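Local coordinates for protein aryl acylamidase (bacterium CSBL00001, PDB 4YJ6) that probably hydrolyses the amide bond of N-acylated aryl amines, as a member of the amidase signature family of enzymes, at residues S6-E18 with A168-G180. Residues are numbered along the deposited sequence; the frame is centred on the assembly and turned at random.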
ATOM      1  N   SER A   6      13.557   8.024 -22.687  1.00 37.44           N
ATOM      2  CA  SER A   6      12.906   8.891 -21.701  1.00 34.19           C
ATOM      3  C   SER A   6      13.920   9.537 -20.736  1.00 30.37           C
ATOM      4  O   SER A   6      14.876   8.902 -20.298  1.00 33.01           O
ATOM      5  CB  SER A   6      11.854   8.090 -20.911  1.00 29.80           C
ATOM      6  OG  SER A   6      11.236   8.892 -19.925  1.00 27.23           O
ATOM      7  N   PRO A   7      13.734  10.821 -20.417  1.00 30.77           N
ATOM      8  CA  PRO A   7      14.658  11.353 -19.418  1.00 27.57           C
ATOM      9  C   PRO A   7      14.313  10.874 -18.013  1.00 25.52           C
ATOM     10  O   PRO A   7      15.130  11.041 -17.117  1.00 29.64           O
ATOM     11  CB  PRO A   7      14.457  12.877 -19.529  1.00 31.51           C
ATOM     12  CG  PRO A   7      13.114  13.045 -20.176  1.00 28.69           C
ATOM     13  CD  PRO A   7      12.975  11.884 -21.099  1.00 32.26           C
ATOM     14  N   VAL A   8      13.129  10.290 -17.817  1.00 26.24           N
ATOM     15  CA  VAL A   8      12.683   9.976 -16.454  1.00 22.22           C
ATOM     16  C   VAL A   8      12.265   8.502 -16.213  1.00 20.95           C
ATOM     17  O   VAL A   8      12.198   8.081 -15.081  1.00 18.30           O
ATOM     18  CB  VAL A   8      11.537  10.905 -16.026  1.00 21.79           C
ATOM     19  CG1 VAL A   8      11.989  12.368 -16.146  1.00 22.94           C
ATOM     20  CG2 VAL A   8      10.278  10.661 -16.893  1.00 22.56           C
ATOM     21  N   HIS A   9      11.975   7.733 -17.252  1.00 17.58           N
ATOM     22  CA  HIS A   9      11.540   6.344 -17.062  1.00 17.46           C
ATOM     23  C   HIS A   9      12.584   5.613 -16.236  1.00 18.05           C
ATOM     24  O   HIS A   9      13.784   5.688 -16.535  1.00 18.12           O
ATOM     25  CB  HIS A   9      11.378   5.654 -18.426  1.00 19.74           C
ATOM     26  CG  HIS A   9      10.473   4.458 -18.410  1.00 18.82           C
ATOM     27  ND1 HIS A   9      10.365   3.601 -19.482  1.00 20.67           N
ATOM     28  CD2 HIS A   9       9.618   3.987 -17.467  1.00 19.57           C
ATOM     29  CE1 HIS A   9       9.490   2.651 -19.206  1.00 21.44           C
ATOM     30  NE2 HIS A   9       9.015   2.864 -17.988  1.00 19.39           N
ATOM     31  N   TRP A  10      12.128   4.921 -15.190  1.00 17.46           N
ATOM     32  CA  TRP A  10      13.001   4.117 -14.311  1.00 15.90           C
ATOM     33  C   TRP A  10      13.972   4.887 -13.392  1.00 16.87           C
ATOM     34  O   TRP A  10      14.739   4.268 -12.632  1.00 18.13           O
ATOM     35  CB  TRP A  10      13.771   3.031 -15.116  1.00 17.37           C
ATOM     36  CG  TRP A  10      12.867   2.126 -15.918  1.00 15.91           C
ATOM     37  CD1 TRP A  10      12.729   2.083 -17.293  1.00 15.67           C
ATOM     38  CD2 TRP A  10      11.961   1.135 -15.399  1.00 17.16           C
ATOM     39  NE1 TRP A  10      11.791   1.135 -17.643  1.00 16.99           N
ATOM     40  CE2 TRP A  10      11.306   0.537 -16.507  1.00 18.75           C
ATOM     41  CE3 TRP A  10      11.644   0.695 -14.106  1.00 15.30           C
ATOM     42  CZ2 TRP A  10      10.343  -0.478 -16.360  1.00 16.35           C
ATOM     43  CZ3 TRP A  10      10.697  -0.305 -13.954  1.00 14.32           C
ATOM     44  CH2 TRP A  10      10.054  -0.891 -15.080  1.00 17.12           C
ATOM     45  N   LYS A  11      13.965   6.214 -13.432  1.00 15.54           N
ATOM     46  CA  LYS A  11      14.813   6.971 -12.532  1.00 16.17           C
ATOM     47  C   LYS A  11      14.241   6.871 -11.110  1.00 15.24           C
ATOM     48  O   LYS A  11      13.010   6.863 -10.944  1.00 14.91           O
ATOM     49  CB  LYS A  11      14.878   8.438 -12.933  1.00 15.93           C
ATOM     50  CG  LYS A  11      15.599   8.654 -14.263  1.00 20.97           C
ATOM     51  CD  LYS A  11      17.125   8.604 -14.087  1.00 25.46           C
ATOM     52  CE  LYS A  11      17.841   9.148 -15.348  1.00 30.23           C
ATOM     53  NZ  LYS A  11      17.701   8.207 -16.500  1.00 33.95           N
ATOM     54  N   SER A  12      15.128   6.812 -10.123  1.00 14.86           N
ATOM     55  CA  SER A  12      14.686   6.815  -8.720  1.00 12.77           C
ATOM     56  C   SER A  12      14.296   8.212  -8.252  1.00 14.26           C
ATOM     57  O   SER A  12      14.623   9.213  -8.887  1.00 12.92           O
ATOM     58  CB  SER A  12      15.766   6.254  -7.801  1.00 15.29           C
ATOM     59  OG  SER A  12      16.843   7.150  -7.693  1.00 15.27           O
ATOM     60  N   ALA A  13      13.565   8.290  -7.143  1.00 13.17           N
ATOM     61  CA  ALA A  13      13.279   9.601  -6.556  1.00 14.79           C
ATOM     62  C   ALA A  13      14.582  10.289  -6.164  1.00 13.58           C
ATOM     63  O   ALA A  13      14.723  11.497  -6.347  1.00 13.16           O
ATOM     64  CB  ALA A  13      12.354   9.455  -5.317  1.00 15.48           C
ATOM     65  N   ALA A  14      15.533   9.529  -5.604  1.00 12.43           N
ATOM     66  CA  ALA A  14      16.817  10.116  -5.242  1.00 14.65           C
ATOM     67  C   ALA A  14      17.483  10.701  -6.491  1.00 13.67           C
ATOM     68  O   ALA A  14      18.030  11.803  -6.452  1.00 14.84           O
ATOM     69  CB  ALA A  14      17.731   9.060  -4.598  1.00 16.87           C
ATOM     70  N   GLU A  15      17.420   9.989  -7.599  1.00 12.53           N
ATOM     71  CA  GLU A  15      18.041  10.489  -8.837  1.00 13.79           C
ATOM     72  C   GLU A  15      17.340  11.733  -9.351  1.00 14.19           C
ATOM     73  O   GLU A  15      17.992  12.693  -9.734  1.00 15.02           O
ATOM     74  CB  GLU A  15      18.044   9.408  -9.911  1.00 16.10           C
ATOM     75  CG  GLU A  15      19.081   8.330  -9.600  1.00 18.36           C
ATOM     76  CD  GLU A  15      19.026   7.141 -10.541  1.00 23.71           C
ATOM     77  OE1 GLU A  15      17.917   6.736 -10.950  1.00 18.49           O
ATOM     78  OE2 GLU A  15      20.115   6.569 -10.844  1.00 26.11           O
ATOM     79  N   ILE A  16      16.011  11.718  -9.385  1.00 12.96           N
ATOM     80  CA  ILE A  16      15.278  12.908  -9.840  1.00 14.47           C
ATOM     81  C   ILE A  16      15.540  14.120  -8.968  1.00 14.14           C
ATOM     82  O   ILE A  16      15.715  15.248  -9.466  1.00 14.39           O
ATOM     83  CB  ILE A  16      13.777  12.630  -9.912  1.00 11.92           C
ATOM     84  CG1 ILE A  16      13.544  11.665 -11.093  1.00 16.22           C
ATOM     85  CG2 ILE A  16      13.008  13.938 -10.174  1.00 12.40           C
ATOM     86  CD1 ILE A  16      12.212  11.020 -11.070  1.00 20.91           C
ATOM     87  N   VAL A  17      15.527  13.936  -7.656  1.00 12.79           N
ATOM     88  CA  VAL A  17      15.810  15.051  -6.757  1.00 14.48           C
ATOM     89  C   VAL A  17      17.143  15.701  -7.157  1.00 15.98           C
ATOM     90  O   VAL A  17      17.277  16.919  -7.215  1.00 15.66           O
ATOM     91  CB  VAL A  17      15.890  14.586  -5.300  1.00 16.14           C
ATOM     92  CG1 VAL A  17      16.586  15.625  -4.422  1.00 21.90           C
ATOM     93  CG2 VAL A  17      14.481  14.292  -4.764  1.00 16.90           C
ATOM     94  N   GLU A  18      18.142  14.869  -7.414  1.00 14.98           N
ATOM     95  CA  GLU A  18      19.469  15.414  -7.740  1.00 15.37           C
ATOM     96  C   GLU A  18      19.482  16.079  -9.120  1.00 16.30           C
ATOM     97  O   GLU A  18      20.126  17.131  -9.307  1.00 16.70           O
ATOM     98  CB  GLU A  18      20.516  14.296  -7.632  1.00 15.70           C
ATOM     99  CG  GLU A  18      21.901  14.666  -8.162  1.00 21.99           C
ATOM    100  CD  GLU A  18      22.584  15.756  -7.371  1.00 28.82           C
ATOM    101  OE1 GLU A  18      22.189  16.018  -6.208  1.00 28.24           O
ATOM    102  OE2 GLU A  18      23.534  16.357  -7.926  1.00 30.80           O
ATOM    103  N   ALA A 168       0.911   0.645  -7.239  1.00 10.03           N
ATOM    104  CA  ALA A 168       1.976  -0.311  -7.439  1.00 11.45           C
ATOM    105  C   ALA A 168       2.276  -0.505  -8.940  1.00 12.28           C
ATOM    106  O   ALA A 168       3.423  -0.625  -9.310  1.00 12.69           O
ATOM    107  CB  ALA A 168       1.630  -1.668  -6.797  1.00 10.65           C
ATOM    108  N   ALA A 169       1.242  -0.553  -9.772  1.00 13.44           N
ATOM    109  CA  ALA A 169       1.427  -0.804 -11.201  1.00 13.58           C
ATOM    110  C   ALA A 169       2.263   0.322 -11.843  1.00 14.02           C
ATOM    111  O   ALA A 169       3.190   0.071 -12.602  1.00 13.33           O
ATOM    112  CB  ALA A 169       0.050  -0.944 -11.912  1.00 15.23           C
ATOM    113  N   LEU A 170       1.973   1.572 -11.500  1.00 12.92           N
ATOM    114  CA  LEU A 170       2.782   2.659 -12.043  1.00 12.69           C
ATOM    115  C   LEU A 170       4.239   2.558 -11.622  1.00 15.40           C
ATOM    116  O   LEU A 170       5.137   2.777 -12.439  1.00 14.12           O
ATOM    117  CB  LEU A 170       2.225   4.037 -11.632  1.00 11.29           C
ATOM    118  CG  LEU A 170       0.864   4.373 -12.236  1.00 14.16           C
ATOM    119  CD1 LEU A 170       0.423   5.792 -11.754  1.00 14.36           C
ATOM    120  CD2 LEU A 170       0.925   4.349 -13.763  1.00 16.52           C
ATOM    121  N   VAL A 171       4.489   2.228 -10.351  1.00 10.97           N
ATOM    122  CA  VAL A 171       5.852   2.123  -9.868  1.00 12.39           C
ATOM    123  C   VAL A 171       6.557   0.915 -10.505  1.00 13.38           C
ATOM    124  O   VAL A 171       7.716   1.023 -10.886  1.00 12.63           O
ATOM    125  CB  VAL A 171       5.874   2.028  -8.315  1.00 10.92           C
ATOM    126  CG1 VAL A 171       7.304   1.741  -7.772  1.00 11.92           C
ATOM    127  CG2 VAL A 171       5.299   3.368  -7.753  1.00 13.04           C
ATOM    128  N   ALA A 172       5.851  -0.211 -10.614  1.00 10.91           N
ATOM    129  CA  ALA A 172       6.452  -1.418 -11.171  1.00 13.20           C
ATOM    130  C   ALA A 172       6.758  -1.269 -12.657  1.00 14.74           C
ATOM    131  O   ALA A 172       7.660  -1.957 -13.172  1.00 14.75           O
ATOM    132  CB  ALA A 172       5.548  -2.640 -10.930  1.00 12.48           C
ATOM    133  N   ASP A 173       6.045  -0.366 -13.315  1.00 15.07           N
ATOM    134  CA  ASP A 173       6.221  -0.155 -14.761  1.00 15.90           C
ATOM    135  C   ASP A 173       7.189   0.998 -15.013  1.00 15.70           C
ATOM    136  O   ASP A 173       7.414   1.379 -16.168  1.00 17.31           O
ATOM    137  CB  ASP A 173       4.871   0.107 -15.435  1.00 14.93           C
ATOM    138  CG  ASP A 173       4.883  -0.209 -16.939  1.00 19.76           C
ATOM    139  OD1 ASP A 173       5.469  -1.231 -17.315  1.00 19.05           O
ATOM    140  OD2 ASP A 173       4.306   0.570 -17.729  1.00 17.13           O
ATOM    141  N   GLY A 174       7.774   1.556 -13.948  1.00 12.78           N
ATOM    142  CA  GLY A 174       8.823   2.547 -14.104  1.00 12.73           C
ATOM    143  C   GLY A 174       8.322   3.986 -14.308  1.00 14.85           C
ATOM    144  O   GLY A 174       9.132   4.883 -14.544  1.00 13.73           O
ATOM    145  N   ILE A 175       7.008   4.199 -14.185  1.00 13.91           N
ATOM    146  CA  ILE A 175       6.384   5.444 -14.649  1.00 14.18           C
ATOM    147  C   ILE A 175       6.583   6.578 -13.649  1.00 15.77           C
ATOM    148  O   ILE A 175       6.802   7.709 -14.053  1.00 14.53           O
ATOM    149  CB  ILE A 175       4.908   5.223 -14.952  1.00 12.66           C
ATOM    150  CG1 ILE A 175       4.780   4.288 -16.170  1.00 13.86           C
ATOM    151  CG2 ILE A 175       4.165   6.573 -15.295  1.00 13.69           C
ATOM    152  CD1 ILE A 175       3.402   3.727 -16.376  1.00 14.44           C
ATOM    153  N   VAL A 176       6.484   6.282 -12.354  1.00 12.48           N
ATOM    154  CA  VAL A 176       6.912   7.203 -11.318  1.00 11.68           C
ATOM    155  C   VAL A 176       7.719   6.389 -10.294  1.00 13.65           C
ATOM    156  O   VAL A 176       7.522   5.169 -10.201  1.00 13.93           O
ATOM    157  CB  VAL A 176       5.744   7.884 -10.577  1.00 13.05           C
ATOM    158  CG1 VAL A 176       5.057   8.983 -11.480  1.00 10.73           C
ATOM    159  CG2 VAL A 176       4.737   6.836 -10.078  1.00 12.95           C
ATOM    160  N   PRO A 177       8.620   7.050  -9.547  1.00 10.98           N
ATOM    161  CA  PRO A 177       9.481   6.276  -8.627  1.00 13.50           C
ATOM    162  C   PRO A 177       8.817   5.966  -7.290  1.00 12.64           C
ATOM    163  O   PRO A 177       9.259   5.063  -6.595  1.00 13.30           O
ATOM    164  CB  PRO A 177      10.697   7.193  -8.410  1.00 13.81           C
ATOM    165  CG  PRO A 177      10.115   8.607  -8.633  1.00 12.31           C
ATOM    166  CD  PRO A 177       9.082   8.444  -9.704  1.00 13.36           C
ATOM    167  N   VAL A 178       7.753   6.675  -6.952  1.00 11.63           N
ATOM    168  CA  VAL A 178       7.062   6.455  -5.667  1.00 11.98           C
ATOM    169  C   VAL A 178       5.594   6.767  -5.916  1.00 12.31           C
ATOM    170  O   VAL A 178       5.258   7.640  -6.739  1.00 12.66           O
ATOM    171  CB  VAL A 178       7.638   7.350  -4.526  1.00 11.00           C
ATOM    172  CG1 VAL A 178       7.615   8.838  -4.930  1.00 11.98           C
ATOM    173  CG2 VAL A 178       6.841   7.127  -3.199  1.00 11.46           C
ATOM    174  N   ALA A 179       4.692   6.032  -5.268  1.00  9.90           N
ATOM    175  CA  ALA A 179       3.261   6.337  -5.353  1.00 10.73           C
ATOM    176  C   ALA A 179       2.641   6.101  -3.972  1.00 10.85           C
ATOM    177  O   ALA A 179       3.133   5.269  -3.209  1.00 11.25           O
ATOM    178  CB  ALA A 179       2.568   5.463  -6.423  1.00 12.24           C
ATOM    179  N   GLY A 180       1.570   6.811  -3.659  1.00 12.37           N
ATOM    180  CA  GLY A 180       0.946   6.664  -2.356  1.00 10.08           C
ATOM    181  C   GLY A 180      -0.029   5.493  -2.279  1.00 11.19           C
ATOM    182  O   GLY A 180      -0.874   5.293  -3.154  1.00 10.84           O
TER
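The indole of Trp-10 lies over the backbone of Gly-174, whose CA sits 3.5 Å from the centroid of the six-membered ring and nearly on its normal, a CH-pi contact. Although the CB of Trp-10 points away from the 168-180 segment, CG is anti to the carbonyl carbon and beside the backbone N (chi1 -55°), which folds the ring back over the glycine. Gly-174 suits this place twice over: it ends helix 165-172 in a Schellman motif with positive phi, and without a side chain it lets the indole settle directly on the main chain. At the rim of the indole, Trp-10 CH2 comes 3.2 Å from Ala-172 O, near the ring plane.

His-9 meets the same turn with its edge. With CG anti to its backbone N (chi1 -158°), His-9 NE2 donates to Asp-173 O at 2.8 Å, the oxygen lying close to the imidazole plane; Trp-10 NE1 sits over the centre of one face of that imidazole. Trp-10 N gives a nearly straight bond (176°) to a lone pair of Gly-174 O. The type II turn from Val-8 to Lys-11 presents both rings.

Pro-177 packs its CB 3.3 Å from Ala-13 N, and its CG touches Ala-13 CB and, crosswise, Ile-16 CD1. The small alanine admits the proline ring beside the first turn of helix 13-21, where Ser-12 and Glu-15 form a capping box.

Asp-173 OD2 forms salt bridges with Arg-41 of helix 27-45 and Arg-493. Ile-16 reaches Pro-80 of strand 80-84; the N-terminal segment thus packs against the connection from helix 165-172 to strand 178-183.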